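Local structure of Non-reducing end alpha-L-arabinofuranosidase BoGH43B (Bacteroides ovatus, 5JOZ) at residues G74-T79 with T92-K97; Q100-V105 with V118-W123; Y137-D142 with E176-Y181. The protein hydrolyses terminal non-reducing alpha-L-arabinofuranosyl residues from the side branches of xyloglucan, as a family 43 glycoside hydrolase. One frame throughout, in Å; residues are numbered along the deposited sequence.

Contact 1. Residues G74-T79 with T92-K97; sequences GQYAPT and TNYGGK
The rings of Tyr76 and Tyr94 meet edge to face. Tyr94 turns its CD2-CE2 edge onto one face of the Tyr76 ring, off-centre toward the rim. Tyr94 CD2 lies 3.6 Å from Tyr76 CD1, and the planes stand 67° apart. The ring hydroxyls bond elsewhere: Tyr76 OH to Thr72 O and Tyr94 OH to Trp123 O. These bonds tie down both ring tips. Phe33 adds a second edge-to-face partner for Tyr76.

The two segments are the open ends of an antiparallel hairpin, strands 74-83 and 86-94, the inner two strands of a four-stranded blade of the five-bladed beta-propeller of family 43. Gly74 and Tyr94 are a hydrogen-bonded pair. Gly74 N donates to Tyr94 O at 2.7 Å, in the carbonyl plane. Tyr94 N returns a bond of 3.0 Å to Gly74 O, from above the carbonyl plane. Tyr76 N donates to Thr92 O almost along the C=O axis, also at 3.0 Å.

Gln75 and Asn93 lie on the other face of the sheet from Tyr94, as a non-hydrogen-bonded pair. Their amide planes are nearly perpendicular, 86° apart. Asn93 ND2 bonds to Pro64 O. Ala77 touches Asp126, the residue inferred to tune the catalytic acid.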
ATOM      1  N   GLY A  74      -6.120   2.141 -10.443  1.00 27.91           N
ATOM      2  CA  GLY A  74      -6.757   1.502  -9.297  1.00 29.97           C
ATOM      3  C   GLY A  74      -7.037   2.416  -8.113  1.00 30.89           C
ATOM      4  O   GLY A  74      -7.405   3.574  -8.286  1.00 31.73           O
ATOM      5  N   GLN A  75      -6.865   1.887  -6.901  1.00 30.98           N
ATOM      6  CA  GLN A  75      -7.253   2.596  -5.679  1.00 27.97           C
ATOM      7  C   GLN A  75      -6.234   3.635  -5.202  1.00 27.03           C
ATOM      8  O   GLN A  75      -5.084   3.296  -4.914  1.00 24.59           O
ATOM      9  CB  GLN A  75      -7.535   1.587  -4.566  1.00 26.80           C
ATOM     10  CG  GLN A  75      -8.687   0.649  -4.860  1.00 28.73           C
ATOM     11  CD  GLN A  75     -10.006   1.377  -5.132  1.00 30.42           C
ATOM     12  OE1 GLN A  75     -10.189   2.512  -4.717  1.00 25.15           O
ATOM     13  NE2 GLN A  75     -10.931   0.713  -5.825  1.00 31.14           N
ATOM     14  N   TYR A  76      -6.679   4.893  -5.134  1.00 25.34           N
ATOM     15  CA  TYR A  76      -5.885   6.048  -4.694  1.00 22.69           C
ATOM     16  C   TYR A  76      -6.229   6.304  -3.221  1.00 22.47           C
ATOM     17  O   TYR A  76      -6.816   5.438  -2.576  1.00 26.78           O
ATOM     18  CB  TYR A  76      -6.180   7.273  -5.577  1.00 23.87           C
ATOM     19  CG  TYR A  76      -5.344   7.378  -6.813  1.00 25.01           C
ATOM     20  CD1 TYR A  76      -5.304   6.326  -7.726  1.00 28.15           C
ATOM     21  CD2 TYR A  76      -4.608   8.535  -7.096  1.00 25.92           C
ATOM     22  CE1 TYR A  76      -4.544   6.404  -8.887  1.00 30.06           C
ATOM     23  CE2 TYR A  76      -3.844   8.631  -8.264  1.00 33.34           C
ATOM     24  CZ  TYR A  76      -3.816   7.554  -9.157  1.00 33.96           C
ATOM     25  OH  TYR A  76      -3.076   7.589 -10.315  1.00 37.22           O
ATOM     26  N   ALA A  77      -5.830   7.447  -2.671  1.00 22.65           N
ATOM     27  CA  ALA A  77      -5.994   7.727  -1.233  1.00 23.36           C
ATOM     28  C   ALA A  77      -7.406   7.492  -0.710  1.00 22.19           C
ATOM     29  O   ALA A  77      -8.347   8.099  -1.211  1.00 27.92           O
ATOM     30  CB  ALA A  77      -5.580   9.151  -0.921  1.00 26.68           C
ATOM     31  N   PRO A  78      -7.560   6.593   0.279  1.00 21.59           N
ATOM     32  CA  PRO A  78      -8.821   6.390   0.956  1.00 22.26           C
ATOM     33  C   PRO A  78      -8.920   7.243   2.212  1.00 24.78           C
ATOM     34  O   PRO A  78      -7.891   7.596   2.804  1.00 25.48           O
ATOM     35  CB  PRO A  78      -8.739   4.937   1.364  1.00 20.43           C
ATOM     36  CG  PRO A  78      -7.298   4.790   1.755  1.00 20.97           C
ATOM     37  CD  PRO A  78      -6.528   5.710   0.849  1.00 21.38           C
ATOM     38  N   THR A  79     -10.142   7.550   2.627  1.00 24.52           N
ATOM     39  CA  THR A  79     -10.374   8.129   3.946  1.00 26.73           C
ATOM     40  C   THR A  79     -11.289   7.164   4.727  1.00 28.44           C
ATOM     41  O   THR A  79     -12.240   6.634   4.156  1.00 31.06           O
ATOM     42  CB  THR A  79     -10.943   9.560   3.820  1.00 27.22           C
ATOM     43  OG1 THR A  79      -9.975  10.389   3.166  1.00 28.80           O
ATOM     44  CG2 THR A  79     -11.280  10.152   5.170  1.00 27.40           C
ATOM     45  N   THR A  92     -11.047   6.765  -4.371  1.00 25.96           N
ATOM     46  CA  THR A  92     -11.238   6.874  -5.822  1.00 27.42           C
ATOM     47  C   THR A  92     -10.578   5.700  -6.561  1.00 28.92           C
ATOM     48  O   THR A  92      -9.449   5.332  -6.258  1.00 28.56           O
ATOM     49  CB  THR A  92     -10.628   8.175  -6.354  1.00 29.10           C
ATOM     50  OG1 THR A  92     -10.786   9.211  -5.384  1.00 28.69           O
ATOM     51  CG2 THR A  92     -11.299   8.596  -7.656  1.00 31.51           C
ATOM     52  N   ASN A  93     -11.290   5.136  -7.533  1.00 32.08           N
ATOM     53  CA  ASN A  93     -10.774   4.095  -8.436  1.00 32.03           C
ATOM     54  C   ASN A  93     -10.578   4.718  -9.829  1.00 29.73           C
ATOM     55  O   ASN A  93     -11.541   5.179 -10.440  1.00 32.02           O
ATOM     56  CB  ASN A  93     -11.781   2.937  -8.467  1.00 35.09           C
ATOM     57  CG  ASN A  93     -11.368   1.790  -9.386  1.00 41.21           C
ATOM     58  OD1 ASN A  93     -10.965   1.987 -10.539  1.00 39.67           O
ATOM     59  ND2 ASN A  93     -11.508   0.570  -8.881  1.00 43.94           N
ATOM     60  N   TYR A  94      -9.341   4.747 -10.318  1.00 28.74           N
ATOM     61  CA  TYR A  94      -9.041   5.238 -11.672  1.00 33.62           C
ATOM     62  C   TYR A  94      -8.608   4.099 -12.574  1.00 35.95           C
ATOM     63  O   TYR A  94      -7.604   3.442 -12.294  1.00 38.44           O
ATOM     64  CB  TYR A  94      -7.918   6.282 -11.660  1.00 36.32           C
ATOM     65  CG  TYR A  94      -8.269   7.609 -11.011  1.00 44.83           C
ATOM     66  CD1 TYR A  94      -8.948   8.604 -11.716  1.00 41.02           C
ATOM     67  CD2 TYR A  94      -7.893   7.879  -9.694  1.00 44.10           C
ATOM     68  CE1 TYR A  94      -9.258   9.820 -11.119  1.00 42.52           C
ATOM     69  CE2 TYR A  94      -8.196   9.092  -9.092  1.00 47.10           C
ATOM     70  CZ  TYR A  94      -8.878  10.060  -9.804  1.00 45.70           C
ATOM     71  OH  TYR A  94      -9.173  11.260  -9.190  1.00 36.04           O
ATOM     72  N   GLY A  95      -9.361   3.873 -13.651  1.00 35.79           N
ATOM     73  CA  GLY A  95      -8.908   3.045 -14.769  1.00 33.04           C
ATOM     74  C   GLY A  95      -9.476   1.644 -14.869  1.00 34.31           C
ATOM     75  O   GLY A  95      -9.341   1.003 -15.910  1.00 39.31           O
ATOM     76  N   GLY A  96     -10.097   1.152 -13.797  1.00 39.43           N
ATOM     77  CA  GLY A  96     -10.734  -0.161 -13.815  1.00 35.94           C
ATOM     78  C   GLY A  96     -12.054  -0.159 -14.576  1.00 43.04           C
ATOM     79  O   GLY A  96     -12.864   0.772 -14.440  1.00 34.00           O
ATOM     80  N   LYS A  97     -12.273  -1.205 -15.372  1.00 48.20           N
ATOM     81  CA  LYS A  97     -13.498  -1.339 -16.151  1.00 44.85           C
ATOM     82  C   LYS A  97     -14.660  -1.463 -15.184  1.00 44.65           C
ATOM     83  O   LYS A  97     -14.672  -2.360 -14.331  1.00 36.21           O
ATOM     84  CB  LYS A  97     -13.449  -2.555 -17.080  1.00 44.58           C
TER

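Contact 2. Residues Q100-V105 with V118-W123; sequences QGVFYV and VWVGNW
This contact is the outer hairpin of a propeller blade, where strand 102-107 pairs with the short edge strand 118-119. Tyr104 and Val118 form an antiparallel hydrogen-bonded pair. Val118 N donates to Tyr104 O at 2.9 Å, almost along the C=O axis. Tyr104 N donates back to Val118 O from above the carbonyl plane. Val120 N bonds to Val102 O, and Val102 N to Asn122 O at 2.8 Å, so the pairing runs on past the strand end. A water adds to it: it donates to Gln100 O and Val102 O and accepts from Gly121 N.

The Trp119 ring is held between two side chains. Gln100 CB lies over one face, and the extended Gln100 chain carries its amide along that face, 19° from the ring plane. Gln100 OE1 comes 3.4 Å from Trp119 CD1. Phe103 CB lies over the opposite face, 3.7 Å from Trp119 CE3. The Phe103 ring turns its edge to Trp119 in an offset edge-to-face pair.

On the other side of the sheet, Val118 CB sits over the face of Tyr104, 4.0 Å from the ring centroid. Val120 CG1 meets the edge of the same ring. Val102 CG1 and Val120 CG2 are tight at 3.4 Å. Gly101 CA makes a CH-pi contact over the face of the Trp123 six-membered ring, 3.7 Å from its centroid. A CB on Gly101 would clash with Asn122 O and Trp123 CD2.

Strand 86-94 flanks strand 102-107 on its other side, where Val102 touches Ile90 and Thr92. Val102 and Asn122 also rest on Phe138 of strand 135-141, in the next blade.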
ATOM      1  N   GLN A 100     -16.859   4.140 -11.696  1.00 37.96           N
ATOM      2  CA  GLN A 100     -17.460   5.468 -11.816  1.00 37.83           C
ATOM      3  C   GLN A 100     -16.717   6.516 -10.953  1.00 36.41           C
ATOM      4  O   GLN A 100     -17.254   7.576 -10.682  1.00 38.50           O
ATOM      5  CB  GLN A 100     -18.945   5.389 -11.425  1.00 37.02           C
ATOM      6  CG  GLN A 100     -19.737   4.282 -12.140  1.00 40.56           C
ATOM      7  CD  GLN A 100     -21.157   4.076 -11.606  1.00 42.31           C
ATOM      8  OE1 GLN A 100     -21.604   2.942 -11.428  1.00 44.31           O
ATOM      9  NE2 GLN A 100     -21.869   5.171 -11.345  1.00 43.42           N
ATOM     10  N   GLY A 101     -15.486   6.224 -10.528  1.00 35.19           N
ATOM     11  CA  GLY A 101     -14.628   7.213  -9.857  1.00 33.84           C
ATOM     12  C   GLY A 101     -14.715   7.110  -8.346  1.00 32.54           C
ATOM     13  O   GLY A 101     -14.315   6.099  -7.768  1.00 30.13           O
ATOM     14  N   VAL A 102     -15.250   8.147  -7.701  1.00 30.95           N
ATOM     15  CA  VAL A 102     -15.294   8.196  -6.249  1.00 27.69           C
ATOM     16  C   VAL A 102     -16.393   7.293  -5.729  1.00 25.75           C
ATOM     17  O   VAL A 102     -17.497   7.323  -6.237  1.00 30.90           O
ATOM     18  CB  VAL A 102     -15.458   9.644  -5.750  1.00 30.73           C
ATOM     19  CG1 VAL A 102     -15.667   9.700  -4.242  1.00 29.13           C
ATOM     20  CG2 VAL A 102     -14.231  10.461  -6.142  1.00 28.96           C
ATOM     21  N   PHE A 103     -16.075   6.500  -4.710  1.00 26.12           N
ATOM     22  CA  PHE A 103     -17.028   5.570  -4.087  1.00 28.13           C
ATOM     23  C   PHE A 103     -16.801   5.533  -2.582  1.00 25.70           C
ATOM     24  O   PHE A 103     -15.732   5.895  -2.116  1.00 26.49           O
ATOM     25  CB  PHE A 103     -16.831   4.144  -4.627  1.00 30.89           C
ATOM     26  CG  PHE A 103     -15.531   3.536  -4.200  1.00 27.75           C
ATOM     27  CD1 PHE A 103     -14.381   3.804  -4.909  1.00 25.44           C
ATOM     28  CD2 PHE A 103     -15.442   2.778  -3.033  1.00 29.38           C
ATOM     29  CE1 PHE A 103     -13.157   3.316  -4.490  1.00 24.81           C
ATOM     30  CE2 PHE A 103     -14.217   2.275  -2.610  1.00 31.00           C
ATOM     31  CZ  PHE A 103     -13.073   2.548  -3.346  1.00 27.14           C
ATOM     32  N   TYR A 104     -17.780   5.042  -1.837  1.00 26.20           N
ATOM     33  CA  TYR A 104     -17.518   4.560  -0.493  1.00 28.20           C
ATOM     34  C   TYR A 104     -18.172   3.221  -0.228  1.00 27.36           C
ATOM     35  O   TYR A 104     -19.083   2.816  -0.938  1.00 28.95           O
ATOM     36  CB  TYR A 104     -17.879   5.598   0.596  1.00 33.10           C
ATOM     37  CG  TYR A 104     -19.345   5.944   0.784  1.00 36.78           C
ATOM     38  CD1 TYR A 104     -19.946   6.943   0.023  1.00 39.66           C
ATOM     39  CD2 TYR A 104     -20.120   5.308   1.765  1.00 41.90           C
ATOM     40  CE1 TYR A 104     -21.284   7.280   0.200  1.00 41.71           C
ATOM     41  CE2 TYR A 104     -21.464   5.640   1.950  1.00 43.23           C
ATOM     42  CZ  TYR A 104     -22.040   6.629   1.161  1.00 42.79           C
ATOM     43  OH  TYR A 104     -23.365   6.975   1.322  1.00 48.91           O
ATOM     44  N   VAL A 105     -17.673   2.544   0.809  1.00 27.66           N
ATOM     45  CA  VAL A 105     -18.205   1.274   1.301  1.00 24.22           C
ATOM     46  C   VAL A 105     -18.331   1.357   2.814  1.00 25.31           C
ATOM     47  O   VAL A 105     -17.613   2.124   3.447  1.00 30.32           O
ATOM     48  CB  VAL A 105     -17.302   0.067   0.923  1.00 26.48           C
ATOM     49  CG1 VAL A 105     -17.371  -0.204  -0.568  1.00 24.23           C
ATOM     50  CG2 VAL A 105     -15.855   0.278   1.348  1.00 26.80           C
ATOM     51  N   VAL A 118     -20.999   2.562  -3.041  1.00 43.54           N
ATOM     52  CA  VAL A 118     -21.943   3.632  -3.272  1.00 40.33           C
ATOM     53  C   VAL A 118     -21.170   4.674  -4.076  1.00 38.22           C
ATOM     54  O   VAL A 118     -20.316   5.394  -3.536  1.00 35.28           O
ATOM     55  CB  VAL A 118     -22.465   4.203  -1.941  1.00 44.67           C
ATOM     56  CG1 VAL A 118     -23.392   5.388  -2.189  1.00 48.94           C
ATOM     57  CG2 VAL A 118     -23.168   3.103  -1.139  1.00 43.07           C
ATOM     58  N   TRP A 119     -21.449   4.720  -5.374  1.00 34.98           N
ATOM     59  CA  TRP A 119     -20.791   5.653  -6.278  1.00 36.29           C
ATOM     60  C   TRP A 119     -21.450   7.026  -6.125  1.00 42.26           C
ATOM     61  O   TRP A 119     -22.671   7.164  -6.289  1.00 45.89           O
ATOM     62  CB  TRP A 119     -20.897   5.186  -7.728  1.00 35.31           C
ATOM     63  CG  TRP A 119     -20.376   3.816  -7.987  1.00 33.20           C
ATOM     64  CD1 TRP A 119     -21.114   2.672  -8.121  1.00 35.19           C
ATOM     65  CD2 TRP A 119     -19.012   3.436  -8.167  1.00 36.62           C
ATOM     66  NE1 TRP A 119     -20.295   1.605  -8.365  1.00 35.74           N
ATOM     67  CE2 TRP A 119     -18.996   2.038  -8.394  1.00 38.81           C
ATOM     68  CE3 TRP A 119     -17.795   4.134  -8.148  1.00 37.65           C
ATOM     69  CZ2 TRP A 119     -17.813   1.324  -8.610  1.00 40.97           C
ATOM     70  CZ3 TRP A 119     -16.612   3.423  -8.356  1.00 40.09           C
ATOM     71  CH2 TRP A 119     -16.634   2.030  -8.593  1.00 43.05           C
ATOM     72  N   VAL A 120     -20.632   8.029  -5.811  1.00 41.57           N
ATOM     73  CA  VAL A 120     -21.103   9.384  -5.514  1.00 41.90           C
ATOM     74  C   VAL A 120     -21.201  10.264  -6.782  1.00 42.30           C
ATOM     75  O   VAL A 120     -21.879  11.300  -6.782  1.00 39.00           O
ATOM     76  CB  VAL A 120     -20.237  10.062  -4.411  1.00 42.22           C
ATOM     77  CG1 VAL A 120     -20.074   9.141  -3.205  1.00 40.40           C
ATOM     78  CG2 VAL A 120     -18.875  10.490  -4.937  1.00 41.40           C
ATOM     79  N   GLY A 121     -20.502   9.862  -7.840  1.00 39.75           N
ATOM     80  CA  GLY A 121     -20.678  10.436  -9.163  1.00 39.10           C
ATOM     81  C   GLY A 121     -19.729  11.546  -9.525  1.00 36.81           C
ATOM     82  O   GLY A 121     -20.135  12.522 -10.152  1.00 41.25           O
ATOM     83  N   ASN A 122     -18.466  11.397  -9.145  1.00 35.49           N
ATOM     84  CA  ASN A 122     -17.403  12.284  -9.637  1.00 37.32           C
ATOM     85  C   ASN A 122     -16.051  11.568  -9.625  1.00 36.49           C
ATOM     86  O   ASN A 122     -15.932  10.456  -9.093  1.00 35.92           O
ATOM     87  CB  ASN A 122     -17.366  13.618  -8.856  1.00 33.32           C
ATOM     88  CG  ASN A 122     -17.119  13.444  -7.361  1.00 35.76           C
ATOM     89  OD1 ASN A 122     -16.026  13.075  -6.927  1.00 36.40           O
ATOM     90  ND2 ASN A 122     -18.124  13.770  -6.562  1.00 41.43           N
ATOM     91  N   TRP A 123     -15.048  12.214 -10.214  1.00 37.36           N
ATOM     92  CA  TRP A 123     -13.716  11.635 -10.367  1.00 37.39           C
ATOM     93  C   TRP A 123     -12.645  12.397  -9.559  1.00 41.87           C
ATOM     94  O   TRP A 123     -11.462  12.384  -9.913  1.00 32.23           O
ATOM     95  CB  TRP A 123     -13.369  11.597 -11.858  1.00 40.05           C
ATOM     96  CG  TRP A 123     -14.224  10.632 -12.626  1.00 47.16           C
ATOM     97  CD1 TRP A 123     -15.455  10.875 -13.161  1.00 48.89           C
ATOM     98  CD2 TRP A 123     -13.921   9.264 -12.922  1.00 50.45           C
ATOM     99  NE1 TRP A 123     -15.935   9.747 -13.780  1.00 56.44           N
ATOM    100  CE2 TRP A 123     -15.014   8.742 -13.650  1.00 53.84           C
ATOM    101  CE3 TRP A 123     -12.831   8.429 -12.644  1.00 53.51           C
ATOM    102  CZ2 TRP A 123     -15.049   7.417 -14.111  1.00 54.17           C
ATOM    103  CZ3 TRP A 123     -12.865   7.111 -13.100  1.00 52.90           C
ATOM    104  CH2 TRP A 123     -13.967   6.620 -13.825  1.00 52.98           C
TER
HETATM  105  O   HOH W   1     -18.761   7.942  -8.540  1.00 37.16           O

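Contact 3. Residues Y137-D142 with E176-Y181; sequences YFLSPD and EGPHFY
Two strands of different sheets face each other here through side chains. Strands 137-141 and 176-181 run nearly antiparallel, at 155°, with their axes 6.6 Å apart at the closest. Tyr137, Leu139 and Pro141 point toward the second strand. Pro178 and Phe180 point back and fit between them.

Leu139 is the main bump. Its CG, anti to the backbone N (chi1 177°), is carried toward the second strand, and CD2 enters between Pro178 and Phe180. Leu139 CD2 lies 3.7 Å from Pro178 CB and 3.8 Å from Phe180 CB. The floor of this hollow is backbone, with His179 C 3.6 Å from Leu139 CD2.

Pro178 fits in turn between Leu139 and Pro141. The two proline rings cross at about a right angle and meet through Pro141 CD and Pro178 CG, 3.6 Å apart.

At the other end, Phe180 has CG anti to the backbone N and sets CE2 over one face of Tyr137, near the rim, with CD2 against Tyr137 CB. Phe180 CE2 is 3.7 Å from Tyr137 CG. The rings meet obliquely, with planes 49° apart. An alanine at Tyr137 would remove the ring face under Phe180 CE2 and would probably loosen the packing at this end. Ile189 of strand 186-193 touches both Leu139 and Phe180.

His179 points away from strand 137-141, and His179 ND1 bonds to Ser128 OG. Glu176, inferred to be the proton donor, also points away. Gly177 N bonds to Asp126 OD2, and Asp126 is the inferred modulator of that acid. Such apolar packing of neighbouring blades, with the inferred catalytic acids at or just before the starts of the innermost strands, is characteristic of the family 43 five-bladed beta-propeller.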
ATOM      1  N   TYR A 137     -20.002  15.478   5.907  1.00 36.27           N
ATOM      2  CA  TYR A 137     -19.307  16.391   4.994  1.00 33.71           C
ATOM      3  C   TYR A 137     -18.423  15.628   4.011  1.00 34.43           C
ATOM      4  O   TYR A 137     -17.822  14.625   4.371  1.00 40.97           O
ATOM      5  CB  TYR A 137     -18.459  17.417   5.762  1.00 31.58           C
ATOM      6  CG  TYR A 137     -19.277  18.490   6.417  1.00 30.63           C
ATOM      7  CD1 TYR A 137     -19.572  19.669   5.740  1.00 29.92           C
ATOM      8  CD2 TYR A 137     -19.755  18.338   7.718  1.00 32.08           C
ATOM      9  CE1 TYR A 137     -20.340  20.657   6.334  1.00 32.69           C
ATOM     10  CE2 TYR A 137     -20.514  19.333   8.324  1.00 32.27           C
ATOM     11  CZ  TYR A 137     -20.805  20.482   7.620  1.00 30.69           C
ATOM     12  OH  TYR A 137     -21.549  21.471   8.199  1.00 40.05           O
ATOM     13  N   PHE A 138     -18.362  16.124   2.777  1.00 33.65           N
ATOM     14  CA  PHE A 138     -17.516  15.579   1.711  1.00 31.88           C
ATOM     15  C   PHE A 138     -16.621  16.733   1.317  1.00 31.49           C
ATOM     16  O   PHE A 138     -17.122  17.779   0.926  1.00 29.25           O
ATOM     17  CB  PHE A 138     -18.362  15.113   0.511  1.00 32.38           C
ATOM     18  CG  PHE A 138     -17.558  14.664  -0.702  1.00 30.57           C
ATOM     19  CD1 PHE A 138     -17.022  15.596  -1.603  1.00 26.76           C
ATOM     20  CD2 PHE A 138     -17.383  13.306  -0.975  1.00 30.81           C
ATOM     21  CE1 PHE A 138     -16.302  15.187  -2.722  1.00 25.65           C
ATOM     22  CE2 PHE A 138     -16.659  12.886  -2.097  1.00 30.94           C
ATOM     23  CZ  PHE A 138     -16.117  13.828  -2.974  1.00 27.32           C
ATOM     24  N   LEU A 139     -15.309  16.537   1.441  1.00 28.48           N
ATOM     25  CA  LEU A 139     -14.324  17.511   1.039  1.00 25.84           C
ATOM     26  C   LEU A 139     -13.420  16.841  -0.002  1.00 24.84           C
ATOM     27  O   LEU A 139     -12.986  15.701   0.191  1.00 30.22           O
ATOM     28  CB  LEU A 139     -13.555  17.972   2.273  1.00 27.88           C
ATOM     29  CG  LEU A 139     -12.402  18.968   2.111  1.00 29.81           C
ATOM     30  CD1 LEU A 139     -12.888  20.324   1.634  1.00 29.32           C
ATOM     31  CD2 LEU A 139     -11.650  19.111   3.424  1.00 31.83           C
ATOM     32  N   SER A 140     -13.173  17.526  -1.114  1.00 21.59           N
ATOM     33  CA  SER A 140     -12.214  17.065  -2.099  1.00 24.30           C
ATOM     34  C   SER A 140     -11.557  18.245  -2.793  1.00 26.91           C
ATOM     35  O   SER A 140     -12.134  19.333  -2.810  1.00 31.46           O
ATOM     36  CB  SER A 140     -12.905  16.200  -3.143  1.00 27.99           C
ATOM     37  OG  SER A 140     -13.605  17.004  -4.081  1.00 31.38           O
ATOM     38  N   PRO A 141     -10.354  18.039  -3.373  1.00 27.35           N
ATOM     39  CA  PRO A 141      -9.812  19.005  -4.320  1.00 29.16           C
ATOM     40  C   PRO A 141     -10.528  18.902  -5.649  1.00 30.69           C
ATOM     41  O   PRO A 141     -11.158  17.882  -5.915  1.00 36.04           O
ATOM     42  CB  PRO A 141      -8.348  18.587  -4.469  1.00 30.31           C
ATOM     43  CG  PRO A 141      -8.330  17.137  -4.160  1.00 28.84           C
ATOM     44  CD  PRO A 141      -9.437  16.909  -3.166  1.00 30.81           C
ATOM     45  N   ASP A 142     -10.428  19.946  -6.472  1.00 38.43           N
ATOM     46  CA  ASP A 142     -11.122  19.995  -7.766  1.00 45.35           C
ATOM     47  C   ASP A 142     -10.201  19.856  -8.990  1.00 49.70           C
ATOM     48  O   ASP A 142     -10.636  20.103 -10.117  1.00 65.76           O
ATOM     49  CB  ASP A 142     -12.027  21.246  -7.850  1.00 41.96           C
ATOM     50  CG  ASP A 142     -11.274  22.536  -8.194  1.00 41.01           C
ATOM     51  OD1 ASP A 142     -10.053  22.640  -7.960  1.00 39.16           O
ATOM     52  OD2 ASP A 142     -11.932  23.467  -8.706  1.00 50.98           O
ATOM     53  N   GLU A 176      -3.470  18.501  -2.399  1.00 39.06           N
ATOM     54  CA  GLU A 176      -3.956  17.140  -2.276  1.00 39.28           C
ATOM     55  C   GLU A 176      -4.390  16.893  -0.837  1.00 33.95           C
ATOM     56  O   GLU A 176      -4.198  17.725   0.040  1.00 28.56           O
ATOM     57  CB  GLU A 176      -2.842  16.148  -2.664  1.00 44.31           C
ATOM     58  CG  GLU A 176      -2.725  15.840  -4.153  1.00 55.49           C
ATOM     59  CD  GLU A 176      -2.194  14.439  -4.421  1.00 65.95           C
ATOM     60  OE1 GLU A 176      -0.966  14.282  -4.604  1.00 70.57           O
ATOM     61  OE2 GLU A 176      -3.009  13.487  -4.429  1.00 55.71           O
ATOM     62  N   GLY A 177      -5.007  15.738  -0.635  1.00 30.02           N
ATOM     63  CA  GLY A 177      -5.265  15.175   0.679  1.00 33.31           C
ATOM     64  C   GLY A 177      -5.952  16.013   1.738  1.00 32.64           C
ATOM     65  O   GLY A 177      -5.541  15.959   2.903  1.00 32.63           O
ATOM     66  N   PRO A 178      -7.017  16.763   1.363  1.00 30.70           N
ATOM     67  CA  PRO A 178      -7.663  17.618   2.356  1.00 29.62           C
ATOM     68  C   PRO A 178      -8.532  16.829   3.318  1.00 29.23           C
ATOM     69  O   PRO A 178      -9.276  15.947   2.887  1.00 28.81           O
ATOM     70  CB  PRO A 178      -8.527  18.544   1.504  1.00 33.34           C
ATOM     71  CG  PRO A 178      -8.902  17.704   0.339  1.00 32.95           C
ATOM     72  CD  PRO A 178      -7.669  16.898   0.045  1.00 32.46           C
ATOM     73  N   HIS A 179      -8.419  17.131   4.608  1.00 26.25           N
ATOM     74  CA  HIS A 179      -9.333  16.599   5.616  1.00 28.33           C
ATOM     75  C   HIS A 179      -9.995  17.749   6.340  1.00 28.40           C
ATOM     76  O   HIS A 179      -9.400  18.814   6.497  1.00 24.01           O
ATOM     77  CB  HIS A 179      -8.609  15.709   6.624  1.00 27.20           C
ATOM     78  CG  HIS A 179      -7.991  14.504   6.004  1.00 32.29           C
ATOM     79  ND1 HIS A 179      -8.723  13.569   5.302  1.00 27.92           N
ATOM     80  CD2 HIS A 179      -6.704  14.098   5.950  1.00 29.05           C
ATOM     81  CE1 HIS A 179      -7.908  12.624   4.865  1.00 30.01           C
ATOM     82  NE2 HIS A 179      -6.678  12.923   5.241  1.00 26.81           N
ATOM     83  N   PHE A 180     -11.207  17.481   6.813  1.00 27.14           N
ATOM     84  CA  PHE A 180     -12.070  18.450   7.429  1.00 30.02           C
ATOM     85  C   PHE A 180     -12.219  18.072   8.905  1.00 31.62           C
ATOM     86  O   PHE A 180     -12.572  16.939   9.211  1.00 32.39           O
ATOM     87  CB  PHE A 180     -13.427  18.403   6.705  1.00 34.99           C
ATOM     88  CG  PHE A 180     -14.325  19.566   7.006  1.00 30.73           C
ATOM     89  CD1 PHE A 180     -13.904  20.862   6.764  1.00 33.20           C
ATOM     90  CD2 PHE A 180     -15.602  19.363   7.517  1.00 34.82           C
ATOM     91  CE1 PHE A 180     -14.730  21.936   7.040  1.00 34.09           C
ATOM     92  CE2 PHE A 180     -16.433  20.431   7.794  1.00 35.26           C
ATOM     93  CZ  PHE A 180     -15.992  21.723   7.556  1.00 35.73           C
ATOM     94  N   TYR A 181     -11.928  19.005   9.812  1.00 28.87           N
ATOM     95  CA  TYR A 181     -12.114  18.771  11.251  1.00 30.71           C
ATOM     96  C   TYR A 181     -12.820  19.947  11.914  1.00 30.77           C
ATOM     97  O   TYR A 181     -12.593  21.101  11.551  1.00 31.84           O
ATOM     98  CB  TYR A 181     -10.779  18.534  11.964  1.00 30.19           C
ATOM     99  CG  TYR A 181      -9.866  17.530  11.303  1.00 27.45           C
ATOM    100  CD1 TYR A 181     -10.195  16.184  11.262  1.00 29.77           C
ATOM    101  CD2 TYR A 181      -8.673  17.934  10.713  1.00 32.58           C
ATOM    102  CE1 TYR A 181      -9.360  15.259  10.654  1.00 31.59           C
ATOM    103  CE2 TYR A 181      -7.827  17.025  10.108  1.00 36.83           C
ATOM    104  CZ  TYR A 181      -8.172  15.684  10.081  1.00 33.79           C
ATOM    105  OH  TYR A 181      -7.321  14.785   9.485  1.00 31.08           O
TER

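How the contacts relate
Contacts 1 and 2 belong to one four-stranded sheet. Contact 1 joins its first two strands and contact 2 its last two. They touch directly: Asn93 N probably bonds to Gly101 O, joining the middle strands. Contact 3 instead joins two different sheets. Its chemistry follows: contacts 1 and 2 combine backbone hydrogen bonds with aromatic packing, while contact 3 is apolar packing, with no backbone pairing between the strands. Contacts 1 and 3 are buried and reach the catalytic region, at Ala77 and Glu176. Contact 2 is partly buried, with Gln100, Gly121 and Trp123 exposed. Phe138 joins contact 3 to contact 2, and His179 links it to Thr79 of segment 74-79.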